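Local coordinates for fanconi-associated nuclease 1 homolog (Pseudomonas aeruginosa, PDB 5Y7Q), which is a bacterial homolog of Fanconi-associated nuclease 1, a DNA-bound protein that carries helix-turn-helix, SAP and VRR-NUC domains, at residues Leu129-Lys138 with Asn153-Gln164; Ile372-Pro382 with Val569-Val578. All blocks are in the same frame, centred on the assembly; numbering follows the deposited sequence.

Following the chain from its N terminus, interaction 1 comes first: 129-138 and 153-164 are close in sequence, and their contact closes a short loop of 14 residues that holds most of helix 138-144, within the SAP domain where DNA chain D is bound. Interaction 2 opens only after that loop is complete. It joins 372-382 to 569-578 near the C terminus and closes a loop of 186 residues, adding an outermost strand to the mixed sheet that includes part of the VRR-NUC domain. The two contacts therefore lie in series, neither enclosing nor crossing the other. Their centres are about 54 Å apart, and their nearest atoms about 32 Å, so they tie together separate parts of the fold.

Interaction 1 of 2, residues Leu129-Lys138 with Asn153-Gln164; sequences LAQLFGLLKK and NLRKDALLERLQ. With nucleotides of chain D.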
loop_
_atom_site.group_PDB
_atom_site.type_symbol
_atom_site.label_atom_id
_atom_site.label_comp_id
_atom_site.label_asym_id
_atom_site.label_seq_id
_atom_site.Cartn_x
_atom_site.Cartn_y
_atom_site.Cartn_z
ATOM N N LEU A 129 29.162 3.748 16.615
ATOM C CA LEU A 129 29.399 5.176 16.451
ATOM C C LEU A 129 28.196 5.870 15.839
ATOM O O LEU A 129 27.845 6.988 16.237
ATOM C CB LEU A 129 30.624 5.386 15.582
ATOM C CG LEU A 129 31.029 6.813 15.248
ATOM C CD1 LEU A 129 31.040 7.737 16.459
ATOM C CD2 LEU A 129 32.400 6.696 14.652
ATOM N N ALA A 130 27.542 5.211 14.880
ATOM C CA ALA A 130 26.354 5.783 14.249
ATOM C C ALA A 130 25.238 6.008 15.264
ATOM O O ALA A 130 24.537 7.028 15.211
ATOM C CB ALA A 130 25.879 4.871 13.125
ATOM N N GLN A 131 25.065 5.065 16.204
ATOM C CA GLN A 131 24.011 5.205 17.207
ATOM C C GLN A 131 24.343 6.320 18.182
ATOM O O GLN A 131 23.461 7.092 18.591
ATOM C CB GLN A 131 23.809 3.892 17.956
ATOM C CG GLN A 131 24.059 2.624 17.150
ATOM C CD GLN A 131 23.810 1.363 17.979
ATOM O OE1 GLN A 131 24.659 0.478 18.073
ATOM N NE2 GLN A 131 22.650 1.289 18.592
ATOM N N LEU A 132 25.617 6.404 18.567
ATOM C CA LEU A 132 26.109 7.553 19.315
ATOM C C LEU A 132 25.759 8.841 18.600
ATOM O O LEU A 132 25.371 9.828 19.232
ATOM C CB LEU A 132 27.620 7.444 19.495
ATOM C CG LEU A 132 28.285 8.607 20.212
ATOM C CD1 LEU A 132 27.768 8.663 21.622
ATOM C CD2 LEU A 132 29.800 8.450 20.204
ATOM N N PHE A 133 25.860 8.836 17.269
ATOM C CA PHE A 133 25.527 10.022 16.492
ATOM C C PHE A 133 24.038 10.296 16.498
ATOM O O PHE A 133 23.625 11.456 16.390
ATOM C CB PHE A 133 26.034 9.874 15.063
ATOM C CG PHE A 133 27.325 10.568 14.835
ATOM C CD1 PHE A 133 28.457 10.182 15.532
ATOM C CD2 PHE A 133 27.409 11.636 13.957
ATOM C CE1 PHE A 133 29.652 10.836 15.336
ATOM C CE2 PHE A 133 28.598 12.296 13.765
ATOM C CZ PHE A 133 29.721 11.897 14.453
ATOM N N GLY A 134 23.222 9.248 16.620
ATOM C CA GLY A 134 21.789 9.458 16.745
ATOM C C GLY A 134 21.414 10.101 18.063
ATOM O O GLY A 134 20.601 11.032 18.109
ATOM N N LEU A 135 22.022 9.639 19.154
ATOM C CA LEU A 135 21.689 10.197 20.460
ATOM C C LEU A 135 22.204 11.629 20.650
ATOM O O LEU A 135 21.565 12.422 21.343
ATOM C CB LEU A 135 22.238 9.279 21.555
ATOM C CG LEU A 135 21.533 7.926 21.601
ATOM C CD1 LEU A 135 22.489 6.822 22.013
ATOM C CD2 LEU A 135 20.340 7.999 22.535
ATOM N N LEU A 136 23.304 12.006 20.021
ATOM C CA LEU A 136 24.032 13.204 20.427
ATOM C C LEU A 136 23.787 14.393 19.502
ATOM O O LEU A 136 23.462 14.235 18.317
ATOM C CB LEU A 136 25.531 12.926 20.487
ATOM C CG LEU A 136 26.010 12.548 21.875
ATOM C CD1 LEU A 136 27.496 12.339 21.864
ATOM C CD2 LEU A 136 25.664 13.703 22.733
ATOM N N LYS A 137 23.902 15.594 20.076
ATOM C CA LYS A 137 23.878 16.826 19.297
ATOM C C LYS A 137 25.209 17.044 18.573
ATOM O O LYS A 137 26.261 16.545 18.994
ATOM C CB LYS A 137 23.584 18.025 20.194
ATOM C CG LYS A 137 22.133 18.198 20.594
ATOM C CD LYS A 137 22.007 19.313 21.635
ATOM C CE LYS A 137 20.565 19.781 21.806
ATOM N NZ LYS A 137 20.058 20.523 20.610
ATOM N N LYS A 138 25.156 17.815 17.475
ATOM C CA LYS A 138 26.351 18.030 16.662
ATOM C C LYS A 138 27.376 18.895 17.381
ATOM O O LYS A 138 28.574 18.765 17.130
ATOM C CB LYS A 138 25.989 18.657 15.312
ATOM C CG LYS A 138 27.192 18.802 14.369
ATOM C CD LYS A 138 26.869 19.583 13.095
ATOM C CE LYS A 138 28.141 19.931 12.312
ATOM N NZ LYS A 138 27.851 20.615 11.012
ATOM N N ASN A 153 34.684 22.886 8.564
ATOM C CA ASN A 153 33.297 22.925 8.977
ATOM C C ASN A 153 32.521 22.095 7.968
ATOM O O ASN A 153 32.515 22.416 6.776
ATOM C CB ASN A 153 32.790 24.361 9.017
ATOM C CG ASN A 153 31.278 24.447 9.014
ATOM O OD1 ASN A 153 30.589 23.587 9.569
ATOM N ND2 ASN A 153 30.750 25.489 8.374
ATOM N N LEU A 154 31.890 21.017 8.425
ATOM C CA LEU A 154 31.192 20.143 7.495
ATOM C C LEU A 154 30.131 19.375 8.255
ATOM O O LEU A 154 30.161 19.297 9.487
ATOM C CB LEU A 154 32.152 19.202 6.763
ATOM C CG LEU A 154 33.287 18.495 7.502
ATOM C CD1 LEU A 154 32.788 17.297 8.255
ATOM C CD2 LEU A 154 34.353 18.079 6.506
ATOM N N ARG A 155 29.213 18.777 7.496
ATOM C CA ARG A 155 27.939 18.342 8.047
ATOM C C ARG A 155 28.131 17.184 9.021
ATOM O O ARG A 155 29.254 16.782 9.355
ATOM C CB ARG A 155 26.981 17.922 6.938
ATOM C CG ARG A 155 26.205 19.051 6.304
ATOM C CD ARG A 155 25.019 18.499 5.526
ATOM N NE ARG A 155 25.223 18.547 4.084
ATOM C CZ ARG A 155 24.851 19.569 3.319
ATOM N NH1 ARG A 155 24.257 20.627 3.865
ATOM N NH2 ARG A 155 25.072 19.539 2.010
ATOM N N LYS A 156 26.994 16.679 9.519
ATOM C CA LYS A 156 27.001 15.639 10.541
ATOM C C LYS A 156 27.187 14.244 9.946
ATOM O O LYS A 156 27.931 13.424 10.503
ATOM C CB LYS A 156 25.716 15.719 11.368
ATOM C CG LYS A 156 25.687 14.788 12.586
ATOM C CD LYS A 156 24.450 15.001 13.454
ATOM C CE LYS A 156 24.335 13.915 14.530
ATOM N NZ LYS A 156 23.182 14.129 15.457
ATOM N N ASP A 157 26.517 13.955 8.825
ATOM C CA ASP A 157 26.659 12.647 8.187
ATOM C C ASP A 157 28.058 12.473 7.609
ATOM O O ASP A 157 28.633 11.380 7.676
ATOM C CB ASP A 157 25.591 12.469 7.101
ATOM C CG ASP A 157 25.429 13.717 6.215
ATOM O OD1 ASP A 157 24.552 14.560 6.524
ATOM O OD2 ASP A 157 26.175 13.855 5.214
ATOM N N ALA A 158 28.612 13.547 7.035
ATOM C CA ALA A 158 29.996 13.537 6.575
ATOM C C ALA A 158 30.960 13.341 7.739
ATOM O O ALA A 158 31.981 12.649 7.611
ATOM C CB ALA A 158 30.302 14.844 5.840
ATOM N N LEU A 159 30.663 13.959 8.879
ATOM C CA LEU A 159 31.493 13.775 10.061
ATOM C C LEU A 159 31.505 12.313 10.488
ATOM O O LEU A 159 32.571 11.727 10.731
ATOM C CB LEU A 159 30.967 14.660 11.181
ATOM C CG LEU A 159 31.980 15.098 12.211
ATOM C CD1 LEU A 159 32.984 16.016 11.543
ATOM C CD2 LEU A 159 31.243 15.799 13.323
ATOM N N LEU A 160 30.317 11.708 10.574
ATOM C CA LEU A 160 30.222 10.278 10.848
ATOM C C LEU A 160 31.042 9.471 9.842
ATOM O O LEU A 160 31.772 8.544 10.219
ATOM C CB LEU A 160 28.751 9.845 10.838
ATOM C CG LEU A 160 28.473 8.378 11.187
ATOM C CD1 LEU A 160 28.967 8.093 12.587
ATOM C CD2 LEU A 160 27.000 7.990 11.043
ATOM N N GLU A 161 30.951 9.825 8.554
ATOM C CA GLU A 161 31.657 9.059 7.530
ATOM C C GLU A 161 33.156 9.134 7.751
ATOM O O GLU A 161 33.850 8.111 7.736
ATOM C CB GLU A 161 31.290 9.563 6.129
ATOM C CG GLU A 161 31.151 8.464 5.077
ATOM C CD GLU A 161 32.020 8.691 3.848
ATOM O OE1 GLU A 161 33.204 9.077 3.999
ATOM O OE2 GLU A 161 31.515 8.484 2.722
ATOM N N ARG A 162 33.669 10.346 7.984
ATOM C CA ARG A 162 35.104 10.518 8.186
ATOM C C ARG A 162 35.588 9.733 9.402
ATOM O O ARG A 162 36.660 9.119 9.365
ATOM C CB ARG A 162 35.442 12.009 8.322
ATOM C CG ARG A 162 36.888 12.387 7.947
ATOM C CD ARG A 162 37.009 12.895 6.503
ATOM N NE ARG A 162 37.264 14.337 6.439
ATOM C CZ ARG A 162 37.355 15.037 5.308
ATOM N NH1 ARG A 162 37.215 14.428 4.136
ATOM N NH2 ARG A 162 37.593 16.347 5.342
ATOM N N LEU A 163 34.794 9.706 10.475
ATOM C CA LEU A 163 35.239 9.099 11.731
ATOM C C LEU A 163 34.951 7.600 11.867
ATOM O O LEU A 163 35.489 6.980 12.790
ATOM C CB LEU A 163 34.604 9.829 12.918
ATOM C CG LEU A 163 35.033 11.280 13.105
ATOM C CD1 LEU A 163 34.025 12.054 13.935
ATOM C CD2 LEU A 163 36.394 11.306 13.767
ATOM N N GLN A 164 34.120 6.995 10.995
ATOM C CA GLN A 164 33.810 5.570 11.147
ATOM C C GLN A 164 35.003 4.654 10.873
ATOM O O GLN A 164 35.219 3.715 11.660
ATOM C CB GLN A 164 32.618 5.201 10.265
ATOM C CG GLN A 164 31.361 4.853 11.011
ATOM C CD GLN A 164 30.137 5.218 10.202
ATOM O OE1 GLN A 164 30.236 5.958 9.219
ATOM N NE2 GLN A 164 28.979 4.694 10.596
ATOM P P DA D 21 23.653 18.828 9.426
ATOM O OP1 DA D 21 23.725 17.502 8.765
ATOM O OP2 DA D 21 24.801 19.356 10.205
ATOM O "O5'" DA D 21 23.354 19.871 8.268
ATOM C "C5'" DA D 21 23.640 21.209 8.485
ATOM C "C4'" DA D 21 22.861 22.080 7.541
ATOM O "O4'" DA D 21 21.743 22.658 8.256
ATOM C "C3'" DA D 21 23.680 23.225 6.994
ATOM O "O3'" DA D 21 23.543 23.335 5.609
ATOM C "C2'" DA D 21 23.165 24.460 7.713
ATOM C "C1'" DA D 21 21.796 24.064 8.226
ATOM N N9 DA D 21 21.566 24.577 9.578
ATOM C C8 DA D 21 22.213 24.197 10.718
ATOM N N7 DA D 21 21.837 24.854 11.792
ATOM C C5 DA D 21 20.894 25.746 11.321
ATOM C C6 DA D 21 20.115 26.726 11.963
ATOM N N6 DA D 21 20.172 26.972 13.281
ATOM N N1 DA D 21 19.263 27.439 11.199
ATOM C C2 DA D 21 19.199 27.185 9.885
ATOM N N3 DA D 21 19.877 26.291 9.173
ATOM C C4 DA D 21 20.715 25.595 9.956
ATOM P P DA D 20 21.808 18.307 16.061
ATOM O OP1 DA D 20 22.325 16.949 16.339
ATOM O OP2 DA D 20 22.220 19.500 16.833
ATOM O "O5'" DA D 20 22.122 18.615 14.559
ATOM C "C5'" DA D 20 21.217 19.397 13.890
ATOM C "C4'" DA D 20 21.156 19.051 12.439
ATOM O "O4'" DA D 20 20.092 19.828 11.873
ATOM C "C3'" DA D 20 22.373 19.491 11.657
ATOM O "O3'" DA D 20 22.333 18.913 10.349
ATOM C "C2'" DA D 20 22.146 20.999 11.625
ATOM C "C1'" DA D 20 20.616 21.090 11.494
ATOM N N9 DA D 20 19.994 22.129 12.321
ATOM C C8 DA D 20 20.255 22.427 13.627
ATOM N N7 DA D 20 19.524 23.408 14.101
ATOM C C5 DA D 20 18.731 23.785 13.029
ATOM C C6 DA D 20 17.735 24.782 12.872
ATOM N N6 DA D 20 17.355 25.621 13.854
ATOM N N1 DA D 20 17.144 24.882 11.653
ATOM C C2 DA D 20 17.525 24.045 10.687
ATOM N N3 DA D 20 18.439 23.082 10.719
ATOM C C4 DA D 20 19.010 23.003 11.927
ATOM P P DC D 19 17.105 19.235 20.619
ATOM O OP1 DC D 19 17.819 18.121 21.284
ATOM O OP2 DC D 19 17.188 20.627 21.127
ATOM O "O5'" DC D 19 17.607 19.241 19.109
ATOM C "C5'" DC D 19 17.363 18.108 18.312
ATOM C "C4'" DC D 19 18.037 18.244 16.970
ATOM O "O4'" DC D 19 17.242 19.076 16.086
ATOM C "C3'" DC D 19 19.420 18.868 17.002
ATOM O "O3'" DC D 19 20.211 18.222 16.034
ATOM C "C2'" DC D 19 19.143 20.322 16.625
ATOM C "C1'" DC D 19 18.015 20.163 15.623
ATOM N N1 DC D 19 17.120 21.322 15.547
ATOM C C2 DC D 19 16.451 21.580 14.357
ATOM O O2 DC D 19 16.661 20.840 13.394
ATOM N N3 DC D 19 15.602 22.628 14.293
ATOM C C4 DC D 19 15.415 23.395 15.371
ATOM N N4 DC D 19 14.574 24.429 15.268
ATOM C C5 DC D 19 16.086 23.136 16.603
ATOM C C6 DC D 19 16.916 22.095 16.647
#
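Lys138 extends its ammonium group to the backbone of 153-164 at Leu154, where NZ donates to Leu154 O at 3.1 Å from above the carbonyl plane. The same NZ makes a weak bond to OP2 of DA21 of chain D, so this long, cationic side chain bridges protein and DNA. Arg155, the N-cap of helix 156-163, brings NH1 to 3.3 Å from O3' of DA21 of chain D, and the backbone N of Lys156 bonds weakly to OP1 of the DA21 phosphate. Lys156 swings CG away from its own backbone N (chi1 -173°) and runs straight past the Phe133 ring to the end of helix 129-135. There NZ donates to Phe133 O and to Leu136 O, each at 2.9 Å and almost in line with the C=O bond, and a third bond joins Lys156 NZ to OP1 of DA20 of chain D at 3.1 Å. A lysine suits this place: its methylenes lie against an aromatic ring while its ammonium group ties Phe133 O, in the last turn of helix 129-135, and Leu136 O, just beyond it, to a phosphate.

These two helices, running nearly antiparallel at 153°, belong to the SAP domain, a small helical DNA-binding module; the backbone N of Lys138 also bonds weakly to the DA20 phosphate, and Lys137 reaches DC19 of chain D. Farther along, Leu159 CB meets the edge of the Phe133 ring. Leu160 sets CD1 over a face of that ring, 3.8 Å from its centroid, a CH-pi contact; the same methyl touches Leu129 CG at 3.6 Å, while CD2 touches Ala130 CB. Leu163 CD1 meets the ring edge at CZ, completing with Lys156, Leu159 and Leu160 the hole that receives Phe133 as a knob. Leu141 of helix 138-144 also packs against this phenylalanine.

Interaction 2 of 2, residues Ile372-Pro382 with Val569-Val578; sequences IDRLDLCLAFP and VAVCYVRWHV
Arg374 lays its guanidinium flat on the Tyr573 ring, the planes only 1° apart and CZ 3.8 Å from the ring centroid, a cation-pi stack suited to a flat cation over an electron-rich face. Ile372 CD1 meets the same ring at its edge. At the far end Phe381 turns its edge to the five-membered ring of Trp576, an edge-to-face pair with planes at 82°, and Pro382 CD lies over the same indole face.

Between these ends 374-380 pairs in parallel with 569-577 as an outermost strand of the mixed sheet containing the VRR-NUC domain strands. Leu377 N bonds to Tyr573 O and Arg575 N to Leu377 O, both at 3.0 Å, in the staggered pattern of parallel strands. Leu377 CD1 reaches Cys572 SG at 3.6 Å on the face that carries Val574, Leu379 and Trp576, apolar residues suited to the packing of helix 388-396 there.

Asp376 positions the arginine: Arg374 NE donates to Asp376 OD2 and Arg374 NH1 to Asp376 OD1, each at 3.2 Å. This side-on salt bridge holds the guanidinium flat over Tyr573. The Tyr573 side chain also touches Leu551, and Lys545 of strand 538-545.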
loop_
_atom_site.group_PDB
_atom_site.type_symbol
_atom_site.label_atom_id
_atom_site.label_comp_id
_atom_site.label_asym_id
_atom_site.label_seq_id
_atom_site.Cartn_x
_atom_site.Cartn_y
_atom_site.Cartn_z
ATOM N N ILE A 372 -9.074 4.829 -32.463
ATOM C CA ILE A 372 -9.476 5.634 -31.316
ATOM C C ILE A 372 -10.181 6.888 -31.799
ATOM O O ILE A 372 -9.727 7.565 -32.730
ATOM C CB ILE A 372 -8.262 5.996 -30.438
ATOM C CG1 ILE A 372 -7.147 6.626 -31.287
ATOM C CG2 ILE A 372 -7.768 4.776 -29.655
ATOM C CD1 ILE A 372 -5.779 6.644 -30.621
ATOM N N ASP A 373 -11.280 7.224 -31.140
ATOM C CA ASP A 373 -12.118 8.321 -31.597
ATOM C C ASP A 373 -11.550 9.584 -30.969
ATOM O O ASP A 373 -11.775 9.867 -29.795
ATOM C CB ASP A 373 -13.560 8.065 -31.180
ATOM C CG ASP A 373 -14.396 9.313 -31.181
ATOM O OD1 ASP A 373 -14.312 10.094 -32.157
ATOM O OD2 ASP A 373 -15.143 9.504 -30.199
ATOM N N ARG A 374 -10.858 10.382 -31.769
ATOM C CA ARG A 374 -9.965 11.386 -31.228
ATOM C C ARG A 374 -10.440 12.778 -31.576
ATOM O O ARG A 374 -11.126 12.996 -32.571
ATOM C CB ARG A 374 -8.530 11.200 -31.714
ATOM C CG ARG A 374 -8.259 11.535 -33.153
ATOM C CD ARG A 374 -6.798 11.219 -33.468
ATOM N NE ARG A 374 -5.872 12.316 -33.160
ATOM C CZ ARG A 374 -4.619 12.146 -32.727
ATOM N NH1 ARG A 374 -3.841 13.202 -32.487
ATOM N NH2 ARG A 374 -4.146 10.920 -32.510
ATOM N N LEU A 375 -10.081 13.708 -30.714
ATOM C CA LEU A 375 -10.512 15.087 -30.805
ATOM C C LEU A 375 -9.279 15.935 -30.550
ATOM O O LEU A 375 -8.723 15.905 -29.449
ATOM C CB LEU A 375 -11.614 15.371 -29.790
ATOM C CG LEU A 375 -11.895 16.829 -29.442
ATOM C CD1 LEU A 375 -12.729 17.574 -30.529
ATOM C CD2 LEU A 375 -12.545 16.888 -28.062
ATOM N N ASP A 376 -8.852 16.685 -31.562
ATOM C CA ASP A 376 -7.662 17.510 -31.453
ATOM C C ASP A 376 -8.044 18.893 -30.940
ATOM O O ASP A 376 -9.083 19.445 -31.316
ATOM C CB ASP A 376 -6.940 17.587 -32.800
ATOM C CG ASP A 376 -6.238 16.267 -33.171
ATOM O OD1 ASP A 376 -5.005 16.148 -32.969
ATOM O OD2 ASP A 376 -6.917 15.338 -33.663
ATOM N N LEU A 377 -7.226 19.419 -30.034
ATOM C CA LEU A 377 -7.433 20.731 -29.441
ATOM C C LEU A 377 -6.133 21.506 -29.511
ATOM O O LEU A 377 -5.077 20.976 -29.159
ATOM C CB LEU A 377 -7.868 20.638 -27.983
ATOM C CG LEU A 377 -9.303 20.306 -27.623
ATOM C CD1 LEU A 377 -9.454 20.413 -26.115
ATOM C CD2 LEU A 377 -10.213 21.270 -28.321
ATOM N N CYS A 378 -6.213 22.755 -29.954
ATOM C CA CYS A 378 -5.080 23.666 -29.970
ATOM C C CYS A 378 -5.411 24.775 -28.976
ATOM O O CYS A 378 -6.281 25.613 -29.238
ATOM C CB CYS A 378 -4.844 24.184 -31.388
ATOM S SG CYS A 378 -3.561 25.417 -31.605
ATOM N N LEU A 379 -4.729 24.776 -27.830
ATOM C CA LEU A 379 -5.087 25.633 -26.710
ATOM C C LEU A 379 -3.975 26.613 -26.384
ATOM O O LEU A 379 -2.791 26.350 -26.626
ATOM C CB LEU A 379 -5.383 24.819 -25.457
ATOM C CG LEU A 379 -6.650 23.992 -25.458
ATOM C CD1 LEU A 379 -6.696 23.244 -24.150
ATOM C CD2 LEU A 379 -7.856 24.904 -25.629
ATOM N N ALA A 380 -4.375 27.731 -25.776
ATOM C CA ALA A 380 -3.419 28.752 -25.378
ATOM C C ALA A 380 -2.377 28.156 -24.441
ATOM O O ALA A 380 -2.637 27.186 -23.730
ATOM C CB ALA A 380 -4.135 29.916 -24.694
ATOM N N PHE A 381 -1.176 28.716 -24.475
ATOM C CA PHE A 381 -0.160 28.324 -23.508
ATOM C C PHE A 381 -0.432 29.029 -22.181
ATOM O O PHE A 381 -0.488 30.268 -22.148
ATOM C CB PHE A 381 1.234 28.654 -24.016
ATOM C CG PHE A 381 2.323 27.905 -23.300
ATOM C CD1 PHE A 381 2.398 26.524 -23.387
ATOM C CD2 PHE A 381 3.267 28.577 -22.540
ATOM C CE1 PHE A 381 3.390 25.827 -22.733
ATOM C CE2 PHE A 381 4.264 27.885 -21.882
ATOM C CZ PHE A 381 4.324 26.506 -21.982
ATOM N N PRO A 382 -0.604 28.287 -21.076
ATOM C CA PRO A 382 -1.190 28.898 -19.865
ATOM C C PRO A 382 -0.347 29.997 -19.235
ATOM O O PRO A 382 -0.861 31.101 -19.001
ATOM C CB PRO A 382 -1.351 27.696 -18.917
ATOM C CG PRO A 382 -1.045 26.459 -19.749
ATOM C CD PRO A 382 -0.146 26.909 -20.837
ATOM N N VAL A 569 -16.835 7.344 -25.290
ATOM C CA VAL A 569 -15.488 7.762 -24.929
ATOM C C VAL A 569 -14.857 8.516 -26.088
ATOM O O VAL A 569 -15.182 8.300 -27.262
ATOM C CB VAL A 569 -14.618 6.552 -24.575
ATOM C CG1 VAL A 569 -15.069 5.934 -23.278
ATOM C CG2 VAL A 569 -14.689 5.543 -25.725
ATOM N N ALA A 570 -13.929 9.399 -25.750
ATOM C CA ALA A 570 -13.115 10.088 -26.743
ATOM C C ALA A 570 -11.754 10.376 -26.127
ATOM O O ALA A 570 -11.631 10.488 -24.903
ATOM C CB ALA A 570 -13.768 11.392 -27.207
ATOM N N VAL A 571 -10.731 10.477 -26.975
ATOM C CA VAL A 571 -9.381 10.833 -26.536
ATOM C C VAL A 571 -9.050 12.197 -27.112
ATOM O O VAL A 571 -9.278 12.450 -28.300
ATOM C CB VAL A 571 -8.325 9.789 -26.950
ATOM C CG1 VAL A 571 -6.942 10.233 -26.503
ATOM C CG2 VAL A 571 -8.642 8.462 -26.320
ATOM N N CYS A 572 -8.516 13.071 -26.275
ATOM C CA CYS A 572 -8.259 14.453 -26.651
ATOM C C CYS A 572 -6.762 14.737 -26.629
ATOM O O CYS A 572 -6.132 14.696 -25.567
ATOM C CB CYS A 572 -9.004 15.383 -25.707
ATOM S SG CYS A 572 -8.410 17.037 -25.752
ATOM N N TYR A 573 -6.201 15.037 -27.791
ATOM C CA TYR A 573 -4.782 15.333 -27.932
ATOM C C TYR A 573 -4.587 16.844 -28.055
ATOM O O TYR A 573 -5.170 17.478 -28.940
ATOM C CB TYR A 573 -4.214 14.616 -29.156
ATOM C CG TYR A 573 -4.228 13.099 -29.071
ATOM C CD1 TYR A 573 -3.099 12.396 -28.637
ATOM C CD2 TYR A 573 -5.354 12.365 -29.441
ATOM C CE1 TYR A 573 -3.085 11.007 -28.568
ATOM C CE2 TYR A 573 -5.351 10.967 -29.376
ATOM C CZ TYR A 573 -4.212 10.298 -28.932
ATOM O OH TYR A 573 -4.181 8.923 -28.861
ATOM N N VAL A 574 -3.748 17.414 -27.191
ATOM C CA VAL A 574 -3.595 18.863 -27.076
ATOM C C VAL A 574 -2.227 19.315 -27.590
ATOM O O VAL A 574 -1.196 18.697 -27.288
ATOM C CB VAL A 574 -3.820 19.291 -25.613
ATOM C CG1 VAL A 574 -3.480 20.767 -25.393
ATOM C CG2 VAL A 574 -5.244 19.014 -25.245
ATOM N N ARG A 575 -2.228 20.392 -28.377
ATOM C CA ARG A 575 -1.052 21.179 -28.734
ATOM C C ARG A 575 -1.182 22.572 -28.128
ATOM O O ARG A 575 -2.288 23.050 -27.854
ATOM C CB ARG A 575 -0.890 21.340 -30.251
ATOM C CG ARG A 575 -0.736 20.091 -31.095
ATOM C CD ARG A 575 -0.667 20.478 -32.611
ATOM N NE ARG A 575 -1.596 21.567 -32.957
ATOM C CZ ARG A 575 -1.821 22.020 -34.192
ATOM N NH1 ARG A 575 -2.675 23.020 -34.388
ATOM N NH2 ARG A 575 -1.204 21.480 -35.236
ATOM N N TRP A 576 -0.048 23.238 -27.929
ATOM C CA TRP A 576 -0.047 24.585 -27.376
ATOM C C TRP A 576 0.231 25.622 -28.461
ATOM O O TRP A 576 1.046 25.402 -29.363
ATOM C CB TRP A 576 0.999 24.738 -26.274
ATOM C CG TRP A 576 0.892 23.797 -25.132
ATOM C CD1 TRP A 576 1.820 22.872 -24.749
ATOM C CD2 TRP A 576 -0.183 23.703 -24.185
ATOM N NE1 TRP A 576 1.387 22.205 -23.633
ATOM C CE2 TRP A 576 0.163 22.696 -23.264
ATOM C CE3 TRP A 576 -1.405 24.371 -24.033
ATOM C CZ2 TRP A 576 -0.669 22.332 -22.204
ATOM C CZ3 TRP A 576 -2.233 24.015 -22.982
ATOM C CH2 TRP A 576 -1.858 23.002 -22.076
ATOM N N HIS A 577 -0.431 26.769 -28.349
ATOM C CA HIS A 577 -0.244 27.887 -29.261
ATOM C C HIS A 577 0.545 28.984 -28.553
ATOM O O HIS A 577 0.161 29.412 -27.457
ATOM C CB HIS A 577 -1.600 28.420 -29.740
ATOM C CG HIS A 577 -1.502 29.616 -30.637
ATOM N ND1 HIS A 577 -1.154 30.869 -30.175
ATOM C CD2 HIS A 577 -1.713 29.753 -31.968
ATOM C CE1 HIS A 577 -1.148 31.725 -31.183
ATOM N NE2 HIS A 577 -1.484 31.075 -32.283
ATOM N N VAL A 578 1.643 29.429 -29.173
ATOM C CA VAL A 578 2.447 30.556 -28.690
ATOM C C VAL A 578 2.447 31.633 -29.768
ATOM O O VAL A 578 3.087 31.474 -30.816
ATOM C CB VAL A 578 3.888 30.147 -28.354
ATOM C CG1 VAL A 578 4.622 31.314 -27.707
ATOM C CG2 VAL A 578 3.923 28.914 -27.472
#